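Local coordinates for uncharacterized protein VP1736 (Vibrio parahaemolyticus, PDB 3LXQ) that is of unknown function but carries a sulfatase-family domain of the alkaline phosphatase clan, with an alpha/beta fold built round a mixed sheet, at residues S158-T164 against T191-N196; Y174-Y180 against P240-F246; R339-D345 against E376-M380. All blocks are in the same frame, centred on the assembly; numbering follows the deposited sequence.

Contact 1 of 3, residues S158-T164 against T191-N196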
loop_
_atom_site.group_PDB
_atom_site.type_symbol
_atom_site.label_atom_id
_atom_site.label_comp_id
_atom_site.label_asym_id
_atom_site.label_seq_id
_atom_site.Cartn_x
_atom_site.Cartn_y
_atom_site.Cartn_z
ATOM N N SER A 158 1.358 -18.254 5.309
ATOM C CA SER A 158 2.122 -17.200 4.628
ATOM C C SER A 158 3.387 -16.741 5.365
ATOM O O SER A 158 3.984 -15.715 5.006
ATOM C CB SER A 158 1.219 -16.006 4.335
ATOM O OG SER A 158 0.134 -15.922 5.247
ATOM N N GLN A 159 3.799 -17.502 6.386
ATOM C CA GLN A 159 4.925 -17.094 7.233
ATOM C C GLN A 159 6.286 -17.368 6.593
ATOM O O GLN A 159 7.309 -16.800 7.002
ATOM C CB GLN A 159 4.827 -17.726 8.627
ATOM C CG GLN A 159 3.624 -17.242 9.434
ATOM C CD GLN A 159 3.506 -15.721 9.454
ATOM O OE1 GLN A 159 2.579 -15.147 8.875
ATOM N NE2 GLN A 159 4.455 -15.062 10.115
ATOM N N THR A 160 6.289 -18.225 5.579
ATOM C CA THR A 160 7.512 -18.600 4.878
ATOM C C THR A 160 7.207 -18.881 3.414
ATOM O O THR A 160 6.157 -19.438 3.085
ATOM C CB THR A 160 8.194 -19.829 5.543
ATOM O OG1 THR A 160 9.366 -20.198 4.805
ATOM C CG2 THR A 160 7.241 -21.025 5.614
ATOM N N GLY A 161 8.134 -18.492 2.542
ATOM C CA GLY A 161 7.989 -18.707 1.107
ATOM C C GLY A 161 6.718 -18.171 0.451
ATOM O O GLY A 161 6.276 -18.697 -0.561
ATOM N N PHE A 162 6.117 -17.134 1.024
ATOM C CA PHE A 162 5.006 -16.442 0.363
ATOM C C PHE A 162 5.628 -15.430 -0.592
ATOM O O PHE A 162 6.750 -14.960 -0.362
ATOM C CB PHE A 162 4.123 -15.750 1.401
ATOM C CG PHE A 162 2.742 -15.361 0.901
ATOM C CD1 PHE A 162 1.731 -16.310 0.785
ATOM C CD2 PHE A 162 2.447 -14.027 0.602
ATOM C CE1 PHE A 162 0.466 -15.954 0.358
ATOM C CE2 PHE A 162 1.188 -13.657 0.151
ATOM C CZ PHE A 162 0.183 -14.618 0.037
ATOM N N PHE A 163 4.930 -15.091 -1.672
ATOM C CA PHE A 163 5.474 -14.090 -2.568
ATOM C C PHE A 163 5.528 -12.693 -1.944
ATOM O O PHE A 163 4.517 -12.185 -1.441
ATOM C CB PHE A 163 4.760 -14.026 -3.931
ATOM C CG PHE A 163 5.270 -12.900 -4.780
ATOM C CD1 PHE A 163 6.411 -13.060 -5.557
ATOM C CD2 PHE A 163 4.700 -11.640 -4.688
ATOM C CE1 PHE A 163 6.919 -11.991 -6.294
ATOM C CE2 PHE A 163 5.214 -10.571 -5.415
ATOM C CZ PHE A 163 6.297 -10.743 -6.219
ATOM N N THR A 164 6.723 -12.099 -1.967
ATOM C CA THR A 164 6.926 -10.683 -1.618
ATOM C C THR A 164 7.925 -10.059 -2.608
ATOM O O THR A 164 8.802 -10.759 -3.125
ATOM C CB THR A 164 7.486 -10.477 -0.169
ATOM O OG1 THR A 164 8.831 -10.975 -0.090
ATOM C CG2 THR A 164 6.619 -11.164 0.883
ATOM N N THR A 191 8.425 -11.408 12.118
ATOM C CA THR A 191 8.375 -12.817 11.745
ATOM C C THR A 191 7.975 -12.986 10.284
ATOM O O THR A 191 8.605 -13.735 9.544
ATOM C CB THR A 191 7.427 -13.613 12.686
ATOM O OG1 THR A 191 7.927 -13.534 14.027
ATOM C CG2 THR A 191 7.336 -15.087 12.285
ATOM N N PHE A 192 6.938 -12.275 9.861
ATOM C CA PHE A 192 6.558 -12.296 8.454
ATOM C C PHE A 192 7.655 -11.748 7.543
ATOM O O PHE A 192 7.860 -12.272 6.452
ATOM C CB PHE A 192 5.271 -11.517 8.225
ATOM C CG PHE A 192 4.819 -11.499 6.786
ATOM C CD1 PHE A 192 4.175 -12.599 6.229
ATOM C CD2 PHE A 192 5.017 -10.370 5.993
ATOM C CE1 PHE A 192 3.725 -12.574 4.912
ATOM C CE2 PHE A 192 4.560 -10.342 4.673
ATOM C CZ PHE A 192 3.921 -11.449 4.130
ATOM N N PHE A 193 8.332 -10.686 7.972
ATOM C CA PHE A 193 9.315 -10.044 7.106
ATOM C C PHE A 193 10.559 -10.925 6.997
ATOM O O PHE A 193 11.047 -11.160 5.894
ATOM C CB PHE A 193 9.675 -8.629 7.589
ATOM C CG PHE A 193 8.574 -7.597 7.407
ATOM C CD1 PHE A 193 7.625 -7.708 6.390
ATOM C CD2 PHE A 193 8.535 -6.478 8.229
ATOM C CE1 PHE A 193 6.630 -6.734 6.220
ATOM C CE2 PHE A 193 7.559 -5.509 8.065
ATOM C CZ PHE A 193 6.604 -5.637 7.050
ATOM N N PHE A 194 11.037 -11.429 8.137
ATOM C CA PHE A 194 12.202 -12.333 8.202
ATOM C C PHE A 194 11.987 -13.654 7.473
ATOM O O PHE A 194 12.912 -14.181 6.854
ATOM C CB PHE A 194 12.602 -12.622 9.663
ATOM C CG PHE A 194 13.738 -11.777 10.175
ATOM C CD1 PHE A 194 14.287 -10.757 9.400
ATOM C CD2 PHE A 194 14.241 -11.990 11.458
ATOM C CE1 PHE A 194 15.335 -9.973 9.878
ATOM C CE2 PHE A 194 15.294 -11.211 11.961
ATOM C CZ PHE A 194 15.846 -10.199 11.167
ATOM N N GLY A 195 10.776 -14.194 7.568
ATOM C CA GLY A 195 10.421 -15.415 6.853
ATOM C C GLY A 195 10.240 -15.214 5.351
ATOM O O GLY A 195 10.215 -16.191 4.590
ATOM N N ASN A 196 10.138 -13.958 4.912
ATOM C CA ASN A 196 9.811 -13.674 3.516
ATOM C C ASN A 196 10.690 -12.631 2.796
ATOM O O ASN A 196 10.172 -11.715 2.154
ATOM C CB ASN A 196 8.325 -13.298 3.386
ATOM C CG ASN A 196 7.394 -14.459 3.691
ATOM O OD1 ASN A 196 7.323 -15.424 2.940
ATOM N ND2 ASN A 196 6.657 -14.353 4.794
#

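Contact 2 of 3, residues Y174-Y180 against P240-F246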
loop_
_atom_site.group_PDB
_atom_site.type_symbol
_atom_site.label_atom_id
_atom_site.label_comp_id
_atom_site.label_asym_id
_atom_site.label_seq_id
_atom_site.Cartn_x
_atom_site.Cartn_y
_atom_site.Cartn_z
ATOM N N TYR A 174 19.413 -7.435 -4.387
ATOM C CA TYR A 174 19.147 -6.289 -3.508
ATOM C C TYR A 174 19.360 -6.611 -2.024
ATOM O O TYR A 174 19.101 -7.735 -1.569
ATOM C CB TYR A 174 17.692 -5.808 -3.657
ATOM C CG TYR A 174 17.386 -4.869 -4.815
ATOM C CD1 TYR A 174 17.500 -5.290 -6.144
ATOM C CD2 TYR A 174 16.919 -3.570 -4.573
ATOM C CE1 TYR A 174 17.180 -4.424 -7.205
ATOM C CE2 TYR A 174 16.605 -2.702 -5.619
ATOM C CZ TYR A 174 16.735 -3.136 -6.926
ATOM O OH TYR A 174 16.453 -2.273 -7.950
ATOM N N HIS A 175 19.807 -5.610 -1.269
ATOM C CA HIS A 175 19.695 -5.667 0.171
ATOM C C HIS A 175 18.276 -5.234 0.499
ATOM O O HIS A 175 17.771 -4.278 -0.083
ATOM C CB HIS A 175 20.683 -4.728 0.847
ATOM C CG HIS A 175 20.654 -4.817 2.340
ATOM N ND1 HIS A 175 21.417 -5.726 3.047
ATOM C CD2 HIS A 175 19.943 -4.124 3.259
ATOM C CE1 HIS A 175 21.180 -5.577 4.338
ATOM N NE2 HIS A 175 20.286 -4.616 4.494
ATOM N N THR A 176 17.629 -5.943 1.417
ATOM C CA THR A 176 16.234 -5.624 1.765
ATOM C C THR A 176 16.082 -5.377 3.261
ATOM O O THR A 176 16.628 -6.119 4.085
ATOM C CB THR A 176 15.261 -6.716 1.286
ATOM O OG1 THR A 176 15.689 -7.994 1.777
ATOM C CG2 THR A 176 15.214 -6.750 -0.239
ATOM N N GLN A 177 15.350 -4.321 3.609
ATOM C CA GLN A 177 15.225 -3.916 5.004
ATOM C C GLN A 177 13.863 -3.341 5.328
ATOM O O GLN A 177 13.121 -2.932 4.442
ATOM C CB GLN A 177 16.321 -2.915 5.401
ATOM C CG GLN A 177 16.243 -1.582 4.671
ATOM C CD GLN A 177 17.154 -0.518 5.254
ATOM O OE1 GLN A 177 18.096 -0.815 5.995
ATOM N NE2 GLN A 177 16.876 0.738 4.918
ATOM N N PHE A 178 13.562 -3.323 6.622
ATOM C CA PHE A 178 12.364 -2.725 7.164
ATOM C C PHE A 178 12.831 -1.772 8.249
ATOM O O PHE A 178 13.569 -2.168 9.127
ATOM C CB PHE A 178 11.489 -3.826 7.759
ATOM C CG PHE A 178 10.305 -3.325 8.551
ATOM C CD1 PHE A 178 9.379 -2.440 7.992
ATOM C CD2 PHE A 178 10.092 -3.785 9.848
ATOM C CE1 PHE A 178 8.266 -1.994 8.727
ATOM C CE2 PHE A 178 8.986 -3.356 10.585
ATOM C CZ PHE A 178 8.067 -2.459 10.021
ATOM N N ILE A 179 12.432 -0.510 8.167
ATOM C CA ILE A 179 12.743 0.436 9.229
ATOM C C ILE A 179 11.456 0.828 9.948
ATOM O O ILE A 179 10.510 1.296 9.324
ATOM C CB ILE A 179 13.475 1.710 8.737
ATOM C CG1 ILE A 179 14.697 1.354 7.871
ATOM C CG2 ILE A 179 13.926 2.554 9.940
ATOM C CD1 ILE A 179 15.414 2.585 7.256
ATOM N N TYR A 180 11.467 0.654 11.264
ATOM C CA TYR A 180 10.332 0.911 12.140
ATOM C C TYR A 180 10.829 1.614 13.412
ATOM O O TYR A 180 11.969 1.410 13.827
ATOM C CB TYR A 180 9.697 -0.433 12.489
ATOM C CG TYR A 180 8.366 -0.383 13.192
ATOM C CD1 TYR A 180 7.331 0.408 12.714
ATOM C CD2 TYR A 180 8.130 -1.179 14.317
ATOM C CE1 TYR A 180 6.112 0.438 13.349
ATOM C CE2 TYR A 180 6.908 -1.160 14.966
ATOM C CZ TYR A 180 5.901 -0.345 14.477
ATOM O OH TYR A 180 4.684 -0.315 15.104
ATOM N N PRO A 240 22.020 -2.313 -4.760
ATOM C CA PRO A 240 20.747 -1.622 -4.735
ATOM C C PRO A 240 19.980 -2.103 -3.500
ATOM O O PRO A 240 20.062 -3.285 -3.139
ATOM C CB PRO A 240 20.065 -2.101 -6.021
ATOM C CG PRO A 240 20.714 -3.415 -6.335
ATOM C CD PRO A 240 22.136 -3.234 -5.907
ATOM N N PHE A 241 19.274 -1.196 -2.839
ATOM C CA PHE A 241 18.499 -1.569 -1.660
ATOM C C PHE A 241 17.011 -1.306 -1.816
ATOM O O PHE A 241 16.605 -0.387 -2.538
ATOM C CB PHE A 241 19.019 -0.857 -0.410
ATOM C CG PHE A 241 18.981 0.649 -0.495
ATOM C CD1 PHE A 241 17.894 1.361 -0.008
ATOM C CD2 PHE A 241 20.051 1.356 -1.035
ATOM C CE1 PHE A 241 17.863 2.749 -0.075
ATOM C CE2 PHE A 241 20.030 2.748 -1.100
ATOM C CZ PHE A 241 18.932 3.443 -0.619
ATOM N N PHE A 242 16.218 -2.121 -1.115
ATOM C CA PHE A 242 14.775 -1.928 -0.991
ATOM C C PHE A 242 14.445 -1.731 0.484
ATOM O O PHE A 242 14.707 -2.608 1.310
ATOM C CB PHE A 242 13.992 -3.125 -1.563
ATOM C CG PHE A 242 12.554 -3.202 -1.081
ATOM C CD1 PHE A 242 11.673 -2.140 -1.290
ATOM C CD2 PHE A 242 12.087 -4.339 -0.428
ATOM C CE1 PHE A 242 10.341 -2.207 -0.846
ATOM C CE2 PHE A 242 10.762 -4.420 0.017
ATOM C CZ PHE A 242 9.889 -3.346 -0.188
ATOM N N SER A 243 13.865 -0.576 0.797
ATOM C CA SER A 243 13.552 -0.219 2.165
ATOM C C SER A 243 12.074 0.091 2.390
ATOM O O SER A 243 11.499 0.959 1.733
ATOM C CB SER A 243 14.416 0.969 2.587
ATOM O OG SER A 243 14.183 1.318 3.944
ATOM N N LEU A 244 11.472 -0.624 3.339
ATOM C CA LEU A 244 10.135 -0.299 3.840
ATOM C C LEU A 244 10.270 0.431 5.176
ATOM O O LEU A 244 10.806 -0.118 6.120
ATOM C CB LEU A 244 9.268 -1.567 3.986
ATOM C CG LEU A 244 7.914 -1.401 4.695
ATOM C CD1 LEU A 244 6.998 -0.443 3.951
ATOM C CD2 LEU A 244 7.222 -2.729 4.919
ATOM N N VAL A 245 9.770 1.665 5.229
ATOM C CA VAL A 245 9.851 2.536 6.394
ATOM C C VAL A 245 8.426 2.846 6.816
ATOM O O VAL A 245 7.640 3.335 6.010
ATOM C CB VAL A 245 10.542 3.871 6.057
ATOM C CG1 VAL A 245 10.589 4.764 7.276
ATOM C CG2 VAL A 245 11.959 3.657 5.467
ATOM N N PHE A 246 8.093 2.575 8.077
ATOM C CA PHE A 246 6.704 2.628 8.536
ATOM C C PHE A 246 6.568 3.547 9.735
ATOM O O PHE A 246 7.186 3.305 10.766
ATOM C CB PHE A 246 6.232 1.203 8.859
ATOM C CG PHE A 246 4.747 1.072 9.160
ATOM C CD1 PHE A 246 3.815 1.969 8.639
ATOM C CD2 PHE A 246 4.288 0.015 9.945
ATOM C CE1 PHE A 246 2.439 1.829 8.909
ATOM C CE2 PHE A 246 2.909 -0.144 10.224
ATOM C CZ PHE A 246 1.991 0.766 9.698
#

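Contact 3 of 3, residues R339-D345 against E376-M380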
loop_
_atom_site.group_PDB
_atom_site.type_symbol
_atom_site.label_atom_id
_atom_site.label_comp_id
_atom_site.label_asym_id
_atom_site.label_seq_id
_atom_site.Cartn_x
_atom_site.Cartn_y
_atom_site.Cartn_z
ATOM N N ARG A 339 -6.491 8.066 -12.245
ATOM C CA ARG A 339 -6.961 6.690 -12.528
ATOM C C ARG A 339 -7.236 5.928 -11.238
ATOM O O ARG A 339 -6.380 5.890 -10.358
ATOM C CB ARG A 339 -5.963 5.917 -13.415
ATOM C CG ARG A 339 -5.795 6.460 -14.854
ATOM C CD ARG A 339 -4.701 5.705 -15.645
ATOM N NE ARG A 339 -3.393 5.749 -14.983
ATOM C CZ ARG A 339 -2.295 5.111 -15.397
ATOM N NH1 ARG A 339 -2.308 4.338 -16.484
ATOM N NH2 ARG A 339 -1.168 5.244 -14.708
ATOM N N ILE A 340 -8.429 5.345 -11.110
ATOM C CA ILE A 340 -8.761 4.583 -9.904
ATOM C C ILE A 340 -7.777 3.420 -9.776
ATOM O O ILE A 340 -7.579 2.657 -10.728
ATOM C CB ILE A 340 -10.217 4.023 -9.886
ATOM C CG1 ILE A 340 -11.229 5.119 -10.220
ATOM C CG2 ILE A 340 -10.550 3.442 -8.492
ATOM C CD1 ILE A 340 -12.580 4.583 -10.558
ATOM N N ALA A 341 -7.171 3.300 -8.600
ATOM C CA ALA A 341 -6.170 2.270 -8.333
ATOM C C ALA A 341 -6.213 1.830 -6.873
ATOM O O ALA A 341 -6.878 2.462 -6.048
ATOM C CB ALA A 341 -4.780 2.787 -8.705
ATOM N N ASN A 342 -5.529 0.726 -6.576
ATOM C CA ASN A 342 -5.368 0.189 -5.231
ATOM C C ASN A 342 -3.904 0.257 -4.867
ATOM O O ASN A 342 -3.052 0.304 -5.746
ATOM C CB ASN A 342 -5.773 -1.278 -5.184
ATOM C CG ASN A 342 -7.220 -1.498 -4.779
ATOM O OD1 ASN A 342 -7.895 -2.354 -5.356
ATOM N ND2 ASN A 342 -7.683 -0.785 -3.753
ATOM N N ASN A 343 -3.608 0.230 -3.576
ATOM C CA ASN A 343 -2.221 0.081 -3.139
ATOM C C ASN A 343 -1.540 -1.227 -3.593
ATOM O O ASN A 343 -0.319 -1.271 -3.703
ATOM C CB ASN A 343 -2.069 0.308 -1.621
ATOM C CG ASN A 343 -3.046 -0.494 -0.778
ATOM O OD1 ASN A 343 -3.891 -1.247 -1.281
ATOM N ND2 ASN A 343 -2.926 -0.332 0.539
ATOM N N ILE A 344 -2.320 -2.276 -3.874
ATOM C CA ILE A 344 -1.759 -3.495 -4.487
ATOM C C ILE A 344 -1.243 -3.287 -5.936
ATOM O O ILE A 344 -0.520 -4.143 -6.466
ATOM C CB ILE A 344 -2.734 -4.701 -4.449
ATOM C CG1 ILE A 344 -3.983 -4.427 -5.287
ATOM C CG2 ILE A 344 -3.117 -5.080 -3.009
ATOM C CD1 ILE A 344 -4.712 -5.670 -5.697
ATOM N N ASP A 345 -1.583 -2.158 -6.558
ATOM C CA ASP A 345 -1.017 -1.791 -7.868
ATOM C C ASP A 345 0.356 -1.143 -7.718
ATOM O O ASP A 345 1.100 -0.993 -8.695
ATOM C CB ASP A 345 -1.943 -0.835 -8.639
ATOM C CG ASP A 345 -3.346 -1.399 -8.835
ATOM O OD1 ASP A 345 -3.467 -2.610 -9.053
ATOM O OD2 ASP A 345 -4.330 -0.627 -8.776
ATOM N N GLU A 376 -10.127 0.914 -14.858
ATOM C CA GLU A 376 -9.899 1.559 -13.567
ATOM C C GLU A 376 -10.762 0.877 -12.525
ATOM O O GLU A 376 -11.925 0.603 -12.788
ATOM C CB GLU A 376 -10.258 3.039 -13.629
ATOM C CG GLU A 376 -9.370 3.816 -14.577
ATOM C CD GLU A 376 -9.618 5.309 -14.512
ATOM O OE1 GLU A 376 -10.285 5.783 -13.559
ATOM O OE2 GLU A 376 -9.134 5.999 -15.434
ATOM N N ARG A 377 -10.184 0.597 -11.356
ATOM C CA ARG A 377 -10.905 -0.113 -10.285
ATOM C C ARG A 377 -10.191 -0.031 -8.946
ATOM O O ARG A 377 -8.967 0.189 -8.881
ATOM C CB ARG A 377 -11.168 -1.590 -10.646
ATOM C CG ARG A 377 -9.910 -2.490 -10.712
ATOM C CD ARG A 377 -9.569 -3.123 -9.338
ATOM N NE ARG A 377 -8.286 -3.836 -9.394
ATOM C CZ ARG A 377 -7.088 -3.283 -9.201
ATOM N NH1 ARG A 377 -6.974 -1.988 -8.903
ATOM N NH2 ARG A 377 -5.987 -4.042 -9.290
ATOM N N ALA A 378 -10.974 -0.230 -7.889
ATOM C CA ALA A 378 -10.458 -0.373 -6.534
ATOM C C ALA A 378 -11.243 -1.456 -5.809
ATOM O O ALA A 378 -12.502 -1.430 -5.761
ATOM C CB ALA A 378 -10.567 0.966 -5.762
HETATM N N MSE A 379 -10.508 -2.407 -5.256
HETATM C CA MSE A 379 -11.088 -3.382 -4.345
HETATM C C MSE A 379 -10.919 -2.879 -2.926
HETATM O O MSE A 379 -9.848 -2.430 -2.555
HETATM C CB MSE A 379 -10.379 -4.735 -4.471
HETATM C CG MSE A 379 -10.128 -5.172 -5.896
HETATM SE SE MSE A 379 -9.442 -6.998 -5.776
HETATM C CE MSE A 379 -8.243 -6.971 -7.358
HETATM N N MSE A 380 -11.967 -2.978 -2.123
HETATM C CA MSE A 380 -11.820 -2.648 -0.712
HETATM C C MSE A 380 -12.624 -3.541 0.231
HETATM O O MSE A 380 -13.775 -3.910 -0.045
HETATM C CB MSE A 380 -11.963 -1.138 -0.448
HETATM C CG MSE A 380 -13.218 -0.504 -0.932
HETATM SE SE MSE A 380 -12.988 1.315 -1.652
HETATM C CE MSE A 380 -13.944 0.911 -3.295
#

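Contact 1 of 3, residues S158-T164 against T191-N196
N196, at the C-terminal end of helix 189-195, reaches into the curve of the loop 158-164 and is gripped there along its whole length. Its CB lies against the methyl CG2 of T164, 3.7 Å away. The first torsion sets CG opposite the carbonyl carbon (chi1 -67°), which carries the amide into the loop and back toward helix 189-195. OD1 takes the backbone N-H of F162, with F162 N to N196 OD1 at 2.8 Å and the donor tilted somewhat out of the carbonyl plane. On the other branch ND2 has two acceptors: S158 O across the contact at 3.0 Å from N196 ND2, and F192 O, one turn back in helix 189-195, at 2.9 Å from the same nitrogen. Three bonds thus fix the rotation of the amide and serve both of its ends. The backbone joins in as well, for T164 OG1 donates to N196 O over 2.7 Å.

Beside the amide, F192 turns the edge of its ring to the loop, CE1 standing 3.2 Å from S158 O, while CG of N196 sits over one face near the rim. At G195 the backbones close up, and its CA comes within 3.4 Å of Q159 O in a CA-H...O contact. T164 OG1 also accepts from D167 N as the N-cap of helix 165-171. Taken together, this is an asparagine at a helix C-terminus bridging to the loop that leads into an N-capped helix, within the sulfatase-type alpha/beta domain.

Contact 2 of 3, residues Y174-Y180 against P240-F246
P240 covers one face of the Y174 ring: its CB stands over the middle, 3.6 Å from the ring centroid and 13° off the normal, a well-centred CH-pi contact. At its edge the same ring meets the backbone of F241 and F242, near the F242 N-H. Further along, the F242 ring has its edge against the methyl CG2 of T176, 4.0 Å from F242 CD2. At the far end Y180 and F246 run side by side with planes 21° apart, but they are slid so far, centroids 5.9 Å apart, that the rings hardly overlap; the edge of Y180 faces F246 O. Between these pairs, F178 lies alongside L244, its CD1 3.8 Å from L244 CG, and its CE1 touches CB of F246. F178 and L244 are paired in register on one face, and with CG anti to the backbone N in both (chi1 171° in F178) the side chains run the same way.

Between the two layers of side chains the strands pair in parallel, H175, Q177 and I179 each giving an N-H and a C=O to segment 240-246. Of these bonds I179 N to L244 O, 2.6 Å, is the shortest. On the face opposite F178 and L244, I179 CD1 packs on V245 CG2 at 4.0 Å.

Strand 241-246 is flanked by strand 87-93 on its other side, and strand 175-180 by strand 200-202. Helix 165-171 covers F242 and Y174, whose hydroxyl bonds to K86 O; helix 220-234 lies over Q177, F241 and S243 on the other face.

Contact 3 of 3, residues R339-D345 against E376-M380
R377 and D345 make the tight part of this contact. The guanidinium meets the carboxylate end-on and nearly coplanar, the planes 3° apart: R377 NH2 binds D345 OD1 at 2.9 Å and R377 NH1 binds D345 OD2 at 3.0 Å, each on the syn lone pair. A bend at chi2 (89°) brings the arginine round, although its CB starts away from the partner segment. From above the carboxylate plane N342 N also reaches D345 OD2, 2.8 Å away, so two donors hold that oxygen. Next to it the N342 amide brackets the M379 backbone: M379 N lies 2.6 Å from N342 OD1, in the carbonyl plane on a lone pair, and N342 ND2 returns a bond to O of the selenomethionine M379 and gives another to Y127 O.

Toward R339 the grip is looser. R377 N to I340 O is a weak bond of 3.4 Å, and I340 CG2 packs on A378 CB. E376 OE1 accepts the I340 N-H from well above its carboxylate plane, while R391 forms a salt bridge with the same oxygen. Partly exposed, R339 offers CG to E376 OE2 but sends its charged end away, to D337 and L367.

Strand 377-382 is an edge strand of the five-stranded antiparallel sheet and pairs with strand 385-390; strand 341-342 pairs with strand 121-127 of the mixed sheet. Thus the contact joins the two sheets, with helix 133-141 against I344.

How the contacts relate
Contacts 1 and 2 are neighbours, their centres 15 Å apart, and they interlock along the chain: strand 175-180 leads into helix 189-195, and their segments alternate in sequence. They touch through F193, whose ring meets F178 edge-to-face, with F193 CD2 3.5 Å from F178 CD2, and also reaches L244, F193 CZ to L244 CD2 being 3.7 Å. Contact 3 stands apart: its centre is 24 Å from each of the others, with nearest atoms about 9 Å from contact 1 and about 10 Å from contact 2. Contacts 2 and 3 lie on opposite sides of the chain's centre, yet both reach the same mixed sheet, contact 2 through strands 175-180 and 241-246 and contact 3 through strand 341-342.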